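Local coordinates for protein alanine dehydrogenase (Archaeoglobus fulgidus, PDB 1OMO) that catalyses the NAD-dependent oxidative deamination of L-alanine to pyruvate, and the reverse reductive amination, as a homodimer, at residues L30-K35 with A273-G278; K118-K123 with A266-V271; V228-K233 with I285-S290. All coordinates share one frame; numbering follows the deposited sequence.

How the interactions relate
Interaction 1 is a small surface contact between helix 17-32 and the turn after helix 268-273, with no buried residue among those that touch. Interactions 2 and 3 are mostly buried and rest on the eight-stranded parallel sheet of the NAD domain. Helix 268-273 links interactions 1 and 2: its first turn packs on helix 102-120 and its last leads into residues 273-278. Interactions 2 and 3 meet where Ile268 packs on Phe288. The direct side-chain contacts of all three are apolar, with no direct hydrogen bond across: methyl on methyl in 1, branched side chains and a tyrosine in 2, and isoleucines of the strand against a short helix and a lysine chain in 3.

Interaction 1: residues L30-K35 with A273-G278; sequences LYALGK and AGLKDG
Two helix ends, each finished by a Schellman motif at a glycine, meet here through Ala32 and Leu33 on one side and Ala273 and Leu275 on the other. Helix 17-32 belongs to the part of the chain that carries the seven-stranded mixed sheet, whereas helix 268-273 follows the edge strand 264-267 of the parallel NAD-domain sheet, so the contact joins the end of a helix from the mixed-sheet part to the turn after a helix of the NAD domain. The first end is defined by Gly34, whose positive phi of 71° accompanies a bond from Gly34 N to Tyr31 O (3.1 Å) and one from Lys35 N to Leu30 O (2.9 Å). At the second end Gly274 also has a positive phi (84°), and Leu275 N lies 2.8 Å from Glu270 O, a probable hydrogen bond that folds Leu275 back beside the helix.

The nearest backbone pair is Ala32 and Ala273, and their methyl groups point at each other, CB to CB 4.2 Å. Leu275 comes in beside this pair: with CG anti to its carbonyl carbon (chi1 -54°), its CD1 is placed 3.8 Å from Ala32 O and 4.3 Å from Ala32 CB. Leu33 contributes from the other segment by its branch tip, CD2 standing 4.4 Å from Ala273 CB. Ala32 CB also packs on the backbone of Gly269, a turn earlier in the second helix. Farther along the loop, Gly278 O accepts a hydrogen bond from Lys235 NZ.

No hydrogen bond crosses between the segments, and the methyl separations are all above 4 Å. The two turns are shaped by their own backbone bonds, while the side chains meet by a few van der Waals contacts at the protein surface, 143 Å² in all.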
loop_
_atom_site.group_PDB
_atom_site.type_symbol
_atom_site.label_atom_id
_atom_site.label_comp_id
_atom_site.label_asym_id
_atom_site.label_seq_id
_atom_site.Cartn_x
_atom_site.Cartn_y
_atom_site.Cartn_z
ATOM N N LEU A 30 15.223 5.810 -15.141
ATOM C CA LEU A 30 15.642 4.781 -14.174
ATOM C C LEU A 30 14.787 3.500 -14.197
ATOM O O LEU A 30 15.327 2.399 -14.202
ATOM C CB LEU A 30 15.667 5.344 -12.750
ATOM C CG LEU A 30 16.693 6.447 -12.505
ATOM C CD1 LEU A 30 16.440 7.109 -11.180
ATOM C CD2 LEU A 30 18.104 5.850 -12.557
ATOM N N TYR A 31 13.467 3.622 -14.241
ATOM C CA TYR A 31 12.646 2.418 -14.231
ATOM C C TYR A 31 12.891 1.576 -15.468
ATOM O O TYR A 31 12.925 0.362 -15.397
ATOM C CB TYR A 31 11.149 2.743 -14.110
ATOM C CG TYR A 31 10.304 1.505 -13.851
ATOM C CD1 TYR A 31 10.771 0.499 -13.011
ATOM C CD2 TYR A 31 9.036 1.360 -14.392
ATOM C CE1 TYR A 31 10.005 -0.620 -12.709
ATOM C CE2 TYR A 31 8.234 0.223 -14.090
ATOM C CZ TYR A 31 8.733 -0.758 -13.244
ATOM O OH TYR A 31 7.978 -1.861 -12.868
ATOM N N ALA A 32 13.072 2.213 -16.610
ATOM C CA ALA A 32 13.310 1.438 -17.815
ATOM C C ALA A 32 14.692 0.746 -17.743
ATOM O O ALA A 32 14.887 -0.270 -18.394
ATOM C CB ALA A 32 13.220 2.332 -19.045
ATOM N N LEU A 33 15.627 1.293 -16.954
ATOM C CA LEU A 33 16.946 0.679 -16.805
ATOM C C LEU A 33 17.006 -0.257 -15.578
ATOM O O LEU A 33 18.075 -0.662 -15.142
ATOM C CB LEU A 33 18.023 1.750 -16.671
ATOM C CG LEU A 33 18.235 2.593 -17.923
ATOM C CD1 LEU A 33 19.252 3.691 -17.656
ATOM C CD2 LEU A 33 18.683 1.690 -19.072
ATOM N N GLY A 34 15.846 -0.579 -15.020
ATOM C CA GLY A 34 15.800 -1.458 -13.876
ATOM C C GLY A 34 16.326 -0.855 -12.591
ATOM O O GLY A 34 16.416 -1.553 -11.593
ATOM N N LYS A 35 16.683 0.421 -12.586
ATOM C CA LYS A 35 17.182 1.028 -11.354
ATOM C C LYS A 35 16.086 1.611 -10.439
ATOM O O LYS A 35 16.343 2.470 -9.599
ATOM C CB LYS A 35 18.228 2.083 -11.688
ATOM C CG LYS A 35 19.454 1.468 -12.331
ATOM C CD LYS A 35 20.462 2.520 -12.759
ATOM C CE LYS A 35 21.628 1.895 -13.519
ATOM N NZ LYS A 35 22.661 2.931 -13.706
ATOM N N ALA A 273 15.112 6.257 -22.475
ATOM C CA ALA A 273 16.357 5.545 -22.279
ATOM C C ALA A 273 17.041 5.099 -23.580
ATOM O O ALA A 273 18.151 4.618 -23.556
ATOM C CB ALA A 273 16.114 4.354 -21.373
ATOM N N GLY A 274 16.392 5.263 -24.722
ATOM C CA GLY A 274 17.043 4.844 -25.949
ATOM C C GLY A 274 16.889 3.371 -26.270
ATOM O O GLY A 274 17.589 2.850 -27.139
ATOM N N LEU A 275 15.973 2.693 -25.595
ATOM C CA LEU A 275 15.760 1.268 -25.837
ATOM C C LEU A 275 14.810 1.038 -27.004
ATOM O O LEU A 275 14.798 -0.045 -27.599
ATOM C CB LEU A 275 15.204 0.583 -24.590
ATOM C CG LEU A 275 15.993 0.768 -23.310
ATOM C CD1 LEU A 275 15.253 0.144 -22.140
ATOM C CD2 LEU A 275 17.348 0.127 -23.500
ATOM N N LYS A 276 13.993 2.054 -27.295
ATOM C CA LYS A 276 13.049 2.010 -28.407
ATOM C C LYS A 276 12.986 3.407 -29.000
ATOM O O LYS A 276 13.116 4.407 -28.304
ATOM C CB LYS A 276 11.637 1.653 -27.962
ATOM C CG LYS A 276 11.500 0.409 -27.136
ATOM C CD LYS A 276 11.555 -0.870 -27.954
ATOM C CE LYS A 276 10.591 -1.901 -27.332
ATOM N NZ LYS A 276 10.884 -3.332 -27.624
ATOM N N ASP A 277 12.736 3.469 -30.293
ATOM C CA ASP A 277 12.632 4.742 -30.978
ATOM C C ASP A 277 11.329 5.445 -30.575
ATOM O O ASP A 277 10.367 4.812 -30.120
ATOM C CB ASP A 277 12.668 4.483 -32.476
ATOM C CG ASP A 277 11.821 3.303 -32.852
ATOM O OD1 ASP A 277 10.739 3.509 -33.456
ATOM O OD2 ASP A 277 12.222 2.157 -32.507
ATOM N N GLY A 278 11.319 6.765 -30.695
ATOM C CA GLY A 278 10.115 7.497 -30.387
ATOM C C GLY A 278 9.470 7.753 -31.738
ATOM O O GLY A 278 9.276 6.848 -32.545
#

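Interaction 2: residues K118-K123 with A266-V271; sequences KYLARK and ATIGEV
Tyr119, in the last turn of helix 102-120, faces Val271 with its CB, which lies 4.3 Å from Val271 CG1. Beyond CB the ring passes obliquely by the same methyl, CD1 of Tyr119 standing 4.3 Å from Val271 CG1, while CE1 has already drawn away from it. At the tip, Tyr119 OH is hydrogen-bonded to Glu25, so the side chain runs from helix 102-120 to helix 17-32, passing Val271.

Helix 268-273 starts with a capping box, where strand 264-267 gives way to helix: Glu270 N donates to Thr267 OG1 (3.1 Å, angle 157°), and Thr267 N donates in return to Glu270 OE1 (2.8 Å), meeting that oxygen nearly along its C-O axis. The box lies away from Tyr119, and Ile268 and Val271 of the same turn are the residues that reach helix 102-120.

Leu120 meets both of them. Its CD1 lies 4.3 Å from Val271 CG1, and its CD2 is 4.2 Å from Ile268 CD1. CG1 of Ile268 stands anti to the backbone N (chi1 -173°), and the turn at chi2 then brings CD1 to Leu120, the two side chains crossing obliquely. Val237 of the neighbouring strand 234-238 touches both Leu120 and Ile268.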
loop_
_atom_site.group_PDB
_atom_site.type_symbol
_atom_site.label_atom_id
_atom_site.label_comp_id
_atom_site.label_asym_id
_atom_site.label_seq_id
_atom_site.Cartn_x
_atom_site.Cartn_y
_atom_site.Cartn_z
ATOM N N LYS A 118 7.525 16.170 -25.442
ATOM C CA LYS A 118 8.888 16.541 -25.801
ATOM C C LYS A 118 9.577 15.453 -26.630
ATOM O O LYS A 118 10.305 15.748 -27.578
ATOM C CB LYS A 118 9.746 16.797 -24.563
ATOM C CG LYS A 118 11.242 16.934 -24.943
ATOM C CD LYS A 118 12.151 17.512 -23.842
ATOM C CE LYS A 118 12.706 16.414 -22.946
ATOM N NZ LYS A 118 13.668 16.945 -21.921
ATOM N N TYR A 119 9.333 14.189 -26.275
ATOM C CA TYR A 119 9.958 13.064 -26.961
ATOM C C TYR A 119 9.182 12.524 -28.138
ATOM O O TYR A 119 9.755 11.928 -29.039
ATOM C CB TYR A 119 10.167 11.905 -25.978
ATOM C CG TYR A 119 11.360 12.085 -25.067
ATOM C CD1 TYR A 119 12.625 11.674 -25.468
ATOM C CD2 TYR A 119 11.230 12.702 -23.830
ATOM C CE1 TYR A 119 13.744 11.865 -24.657
ATOM C CE2 TYR A 119 12.336 12.912 -23.012
ATOM C CZ TYR A 119 13.598 12.487 -23.434
ATOM O OH TYR A 119 14.719 12.688 -22.653
ATOM N N LEU A 120 7.877 12.730 -28.141
ATOM C CA LEU A 120 7.059 12.147 -29.176
ATOM C C LEU A 120 6.423 13.055 -30.224
ATOM O O LEU A 120 6.166 12.608 -31.330
ATOM C CB LEU A 120 5.974 11.318 -28.494
ATOM C CG LEU A 120 6.136 9.837 -28.195
ATOM C CD1 LEU A 120 7.535 9.357 -28.361
ATOM C CD2 LEU A 120 5.599 9.604 -26.787
ATOM N N ALA A 121 6.170 14.312 -29.883
ATOM C CA ALA A 121 5.518 15.238 -30.809
ATOM C C ALA A 121 6.479 15.883 -31.794
ATOM O O ALA A 121 7.662 16.036 -31.496
ATOM C CB ALA A 121 4.793 16.325 -30.031
ATOM N N ARG A 122 5.965 16.271 -32.961
ATOM C CA ARG A 122 6.794 16.916 -33.983
ATOM C C ARG A 122 7.466 18.128 -33.386
ATOM O O ARG A 122 6.818 18.949 -32.727
ATOM C CB ARG A 122 5.947 17.360 -35.153
ATOM C CG ARG A 122 5.429 16.247 -35.990
ATOM C CD ARG A 122 4.699 16.822 -37.170
ATOM N NE ARG A 122 3.282 17.058 -36.904
ATOM C CZ ARG A 122 2.725 18.252 -36.882
ATOM N NH1 ARG A 122 3.476 19.325 -37.096
ATOM N NH2 ARG A 122 1.422 18.367 -36.689
ATOM N N LYS A 123 8.764 18.247 -33.609
ATOM C CA LYS A 123 9.501 19.367 -33.062
ATOM C C LYS A 123 8.913 20.733 -33.436
ATOM O O LYS A 123 9.153 21.721 -32.736
ATOM C CB LYS A 123 10.973 19.241 -33.463
ATOM C CG LYS A 123 11.638 18.052 -32.771
ATOM C CD LYS A 123 12.579 17.298 -33.695
ATOM C CE LYS A 123 13.935 17.990 -33.832
ATOM N NZ LYS A 123 15.001 17.423 -32.930
ATOM N N ALA A 266 6.073 1.023 -27.263
ATOM C CA ALA A 266 7.087 1.117 -26.230
ATOM C C ALA A 266 6.491 1.767 -24.997
ATOM O O ALA A 266 5.347 2.184 -25.031
ATOM C CB ALA A 266 8.235 1.982 -26.764
ATOM N N THR A 267 7.258 1.839 -23.915
ATOM C CA THR A 267 6.833 2.552 -22.711
ATOM C C THR A 267 7.602 3.868 -22.885
ATOM O O THR A 267 8.568 3.935 -23.636
ATOM C CB THR A 267 7.321 1.895 -21.400
ATOM O OG1 THR A 267 8.754 1.910 -21.369
ATOM C CG2 THR A 267 6.836 0.449 -21.287
ATOM N N ILE A 268 7.189 4.922 -22.209
ATOM C CA ILE A 268 7.879 6.197 -22.358
ATOM C C ILE A 268 9.326 6.131 -21.832
ATOM O O ILE A 268 10.201 6.835 -22.336
ATOM C CB ILE A 268 7.068 7.324 -21.660
ATOM C CG1 ILE A 268 7.680 8.686 -21.963
ATOM C CG2 ILE A 268 6.993 7.057 -20.162
ATOM C CD1 ILE A 268 7.923 8.914 -23.408
ATOM N N GLY A 269 9.567 5.272 -20.825
ATOM C CA GLY A 269 10.894 5.107 -20.246
ATOM C C GLY A 269 11.824 4.479 -21.271
ATOM O O GLY A 269 12.992 4.849 -21.399
ATOM N N GLU A 270 11.315 3.521 -22.023
ATOM C CA GLU A 270 12.149 2.902 -23.014
ATOM C C GLU A 270 12.574 3.928 -24.043
ATOM O O GLU A 270 13.719 3.910 -24.492
ATOM C CB GLU A 270 11.421 1.774 -23.715
ATOM C CG GLU A 270 11.288 0.518 -22.891
ATOM C CD GLU A 270 10.364 -0.464 -23.568
ATOM O OE1 GLU A 270 9.266 -0.049 -23.943
ATOM O OE2 GLU A 270 10.725 -1.636 -23.739
ATOM N N VAL A 271 11.667 4.832 -24.409
ATOM C CA VAL A 271 12.017 5.848 -25.393
ATOM C C VAL A 271 13.037 6.813 -24.814
ATOM O O VAL A 271 14.030 7.154 -25.455
ATOM C CB VAL A 271 10.779 6.652 -25.880
ATOM C CG1 VAL A 271 11.220 7.798 -26.766
ATOM C CG2 VAL A 271 9.833 5.741 -26.678
#

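Interaction 3: residues V228-K233 with I285-S290; sequences VEILKK and ITIFDS. With NAD (nicotinamide-adenine-dinucleotide), chain D.
Ile287 and Ile285 rise from strand 285-289 of the Rossmann-type NAD domain to meet Leu231, Ile230 and Lys233 of the short helix 228-232 and its end. The two isoleucines share one conformation, CG1 anti to the carbonyl carbon and the outer chain extended (chi1 -69° and chi2 173° for Ile287), which carries each CD1 toward the helix. Ile287 CD1 touches two methyls of the helix, Leu231 CD2 at 3.5 Å and Ile230 CG2 at 4.1 Å, approached from directions about a right angle apart. The CB of Leu231 is directed away from the strand, but CG anti to the carbonyl carbon brings CD2 back to Ile287.

Lys233 lies obliquely over Ile285 instead. A bend at chi3 (73°) wraps its chain round the methyl, so that Ile285 CD1 is 3.6 Å from Lys233 CD, 3.4 Å from CE and 3.5 Å from NZ. Thr286, between the isoleucines, turns away, its OG1 hydrogen-bonded to His212. Past the strand end, Ser290 O lies 3.2 Å from NAD N7N.

The side chains that meet across the segments do so by hydrocarbon contact, and the aliphatic length of Lys233 extends that apolar cover out to the exposed margin.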
loop_
_atom_site.group_PDB
_atom_site.type_symbol
_atom_site.label_atom_id
_atom_site.label_comp_id
_atom_site.label_asym_id
_atom_site.label_seq_id
_atom_site.Cartn_x
_atom_site.Cartn_y
_atom_site.Cartn_z
ATOM N N VAL A 228 -11.513 3.955 -31.102
ATOM C CA VAL A 228 -10.526 2.899 -31.207
ATOM C C VAL A 228 -9.788 2.928 -32.557
ATOM O O VAL A 228 -8.636 2.498 -32.645
ATOM C CB VAL A 228 -11.189 1.539 -30.967
ATOM C CG1 VAL A 228 -10.244 0.445 -31.277
ATOM C CG2 VAL A 228 -11.588 1.421 -29.497
ATOM N N GLU A 229 -10.418 3.450 -33.613
ATOM C CA GLU A 229 -9.747 3.490 -34.921
ATOM C C GLU A 229 -8.486 4.366 -34.879
ATOM O O GLU A 229 -7.615 4.241 -35.738
ATOM C CB GLU A 229 -10.693 4.022 -36.016
ATOM C CG GLU A 229 -11.841 3.069 -36.437
ATOM C CD GLU A 229 -11.359 1.794 -37.147
ATOM O OE1 GLU A 229 -10.422 1.883 -37.961
ATOM O OE2 GLU A 229 -11.933 0.704 -36.917
ATOM N N ILE A 230 -8.408 5.278 -33.910
ATOM C CA ILE A 230 -7.225 6.127 -33.773
ATOM C C ILE A 230 -6.106 5.227 -33.259
ATOM O O ILE A 230 -4.978 5.320 -33.714
ATOM C CB ILE A 230 -7.442 7.273 -32.728
ATOM C CG1 ILE A 230 -8.584 8.180 -33.173
ATOM C CG2 ILE A 230 -6.186 8.094 -32.549
ATOM C CD1 ILE A 230 -8.998 9.231 -32.119
ATOM N N LEU A 231 -6.431 4.340 -32.320
ATOM C CA LEU A 231 -5.443 3.434 -31.739
ATOM C C LEU A 231 -4.804 2.536 -32.789
ATOM O O LEU A 231 -3.576 2.376 -32.820
ATOM C CB LEU A 231 -6.070 2.580 -30.619
ATOM C CG LEU A 231 -6.580 3.310 -29.367
ATOM C CD1 LEU A 231 -7.088 2.281 -28.309
ATOM C CD2 LEU A 231 -5.457 4.166 -28.799
ATOM N N LYS A 232 -5.635 1.960 -33.650
ATOM C CA LYS A 232 -5.162 1.061 -34.717
ATOM C C LYS A 232 -4.118 1.680 -35.651
ATOM O O LYS A 232 -3.218 1.016 -36.154
ATOM C CB LYS A 232 -6.341 0.632 -35.594
ATOM C CG LYS A 232 -7.388 -0.165 -34.897
ATOM C CD LYS A 232 -8.481 -0.479 -35.874
ATOM C CE LYS A 232 -9.580 -1.268 -35.227
ATOM N NZ LYS A 232 -10.631 -1.634 -36.218
ATOM N N LYS A 233 -4.282 2.974 -35.867
ATOM C CA LYS A 233 -3.478 3.769 -36.792
ATOM C C LYS A 233 -2.318 4.534 -36.153
ATOM O O LYS A 233 -1.651 5.324 -36.831
ATOM C CB LYS A 233 -4.463 4.736 -37.496
ATOM C CG LYS A 233 -3.954 6.096 -37.945
ATOM C CD LYS A 233 -5.099 6.984 -38.547
ATOM C CE LYS A 233 -6.056 7.503 -37.482
ATOM N NZ LYS A 233 -6.767 8.792 -37.889
ATOM N N ILE A 285 0.820 9.160 -36.337
ATOM C CA ILE A 285 0.049 9.683 -35.224
ATOM C C ILE A 285 0.637 9.022 -33.995
ATOM O O ILE A 285 0.695 7.803 -33.946
ATOM C CB ILE A 285 -1.439 9.276 -35.305
ATOM C CG1 ILE A 285 -2.074 9.993 -36.501
ATOM C CG2 ILE A 285 -2.132 9.596 -33.932
ATOM C CD1 ILE A 285 -3.572 9.687 -36.748
ATOM N N THR A 286 1.098 9.810 -33.026
ATOM C CA THR A 286 1.652 9.220 -31.803
ATOM C C THR A 286 0.691 9.403 -30.640
ATOM O O THR A 286 -0.094 10.365 -30.606
ATOM C CB THR A 286 3.065 9.823 -31.428
ATOM O OG1 THR A 286 3.007 11.258 -31.456
ATOM C CG2 THR A 286 4.152 9.310 -32.375
ATOM N N ILE A 287 0.742 8.452 -29.707
ATOM C CA ILE A 287 -0.086 8.498 -28.528
ATOM C C ILE A 287 0.693 8.151 -27.264
ATOM O O ILE A 287 1.405 7.171 -27.218
ATOM C CB ILE A 287 -1.289 7.501 -28.569
ATOM C CG1 ILE A 287 -2.336 7.898 -29.606
ATOM C CG2 ILE A 287 -1.980 7.510 -27.176
ATOM C CD1 ILE A 287 -3.448 6.833 -29.786
ATOM N N PHE A 288 0.549 8.991 -26.245
ATOM C CA PHE A 288 1.132 8.707 -24.955
ATOM C C PHE A 288 -0.080 8.368 -24.038
ATOM O O PHE A 288 -0.905 9.226 -23.735
ATOM C CB PHE A 288 1.885 9.913 -24.376
ATOM C CG PHE A 288 2.269 9.735 -22.919
ATOM C CD1 PHE A 288 1.891 10.664 -21.958
ATOM C CD2 PHE A 288 3.023 8.640 -22.518
ATOM C CE1 PHE A 288 2.264 10.505 -20.618
ATOM C CE2 PHE A 288 3.400 8.477 -21.194
ATOM C CZ PHE A 288 3.025 9.410 -20.233
ATOM N N ASP A 289 -0.165 7.103 -23.636
ATOM C CA ASP A 289 -1.195 6.580 -22.749
ATOM C C ASP A 289 -0.685 6.701 -21.300
ATOM O O ASP A 289 0.130 5.895 -20.838
ATOM C CB ASP A 289 -1.455 5.111 -23.069
ATOM C CG ASP A 289 -2.778 4.636 -22.536
ATOM O OD1 ASP A 289 -3.196 3.532 -22.908
ATOM O OD2 ASP A 289 -3.417 5.369 -21.749
ATOM N N SER A 290 -1.190 7.705 -20.595
ATOM C CA SER A 290 -0.773 7.972 -19.244
ATOM C C SER A 290 -1.704 7.394 -18.172
ATOM O O SER A 290 -2.921 7.560 -18.225
ATOM C CB SER A 290 -0.620 9.486 -19.106
ATOM O OG SER A 290 -0.382 9.912 -17.797
HETATM P PA NAD D . -12.026 17.581 -13.556
HETATM O O1A NAD D . -13.367 17.044 -13.217
HETATM O O2A NAD D . -11.578 18.907 -12.926
HETATM O O5B NAD D . -11.631 17.728 -15.154
HETATM C C5B NAD D . -12.352 16.980 -16.221
HETATM C C4B NAD D . -12.986 18.041 -17.157
HETATM O O4B NAD D . -13.633 17.203 -18.214
HETATM C C3B NAD D . -14.216 18.893 -16.584
HETATM O O3B NAD D . -13.968 20.347 -16.736
HETATM C C2B NAD D . -15.464 18.403 -17.358
HETATM O O2B NAD D . -16.540 19.253 -17.525
HETATM C C1B NAD D . -14.790 17.871 -18.660
HETATM N N9A NAD D . -15.527 16.825 -19.307
HETATM C C8A NAD D . -16.234 15.747 -18.814
HETATM N N7A NAD D . -16.762 14.992 -19.754
HETATM C C5A NAD D . -16.441 15.522 -20.926
HETATM C C6A NAD D . -16.732 15.115 -22.301
HETATM N N6A NAD D . -17.460 14.061 -22.571
HETATM N N1A NAD D . -16.196 15.939 -23.275
HETATM C C2A NAD D . -15.452 17.040 -23.017
HETATM N N3A NAD D . -15.151 17.474 -21.707
HETATM C C4A NAD D . -15.653 16.671 -20.696
HETATM O O3 NAD D . -10.724 16.560 -13.378
HETATM P PN NAD D . -9.041 16.702 -13.563
HETATM O O1N NAD D . -8.768 18.027 -14.225
HETATM O O2N NAD D . -8.374 16.289 -12.267
HETATM O O5D NAD D . -8.857 15.484 -14.715
HETATM C C5D NAD D . -9.722 14.243 -14.284
HETATM C C4D NAD D . -9.461 13.046 -15.138
HETATM O O4D NAD D . -7.951 12.774 -15.091
HETATM C C3D NAD D . -10.107 11.714 -14.640
HETATM O O3D NAD D . -10.307 10.771 -15.709
HETATM C C2D NAD D . -9.052 11.264 -13.624
HETATM O O2D NAD D . -9.292 10.021 -13.050
HETATM C C1D NAD D . -7.719 11.435 -14.495
HETATM N N1N NAD D . -6.389 11.644 -13.825
HETATM C C2N NAD D . -5.361 10.742 -14.343
HETATM C C3N NAD D . -4.032 11.043 -13.872
HETATM C C7N NAD D . -2.887 10.014 -14.450
HETATM O O7N NAD D . -1.822 9.873 -13.782
HETATM N N7N NAD D . -3.134 9.374 -15.637
HETATM C C4N NAD D . -3.659 12.098 -13.006
HETATM C C5N NAD D . -4.782 12.916 -12.576
HETATM C C6N NAD D . -6.108 12.694 -12.981
HETATM O O HOH W 1 0.359 6.560 -37.393
#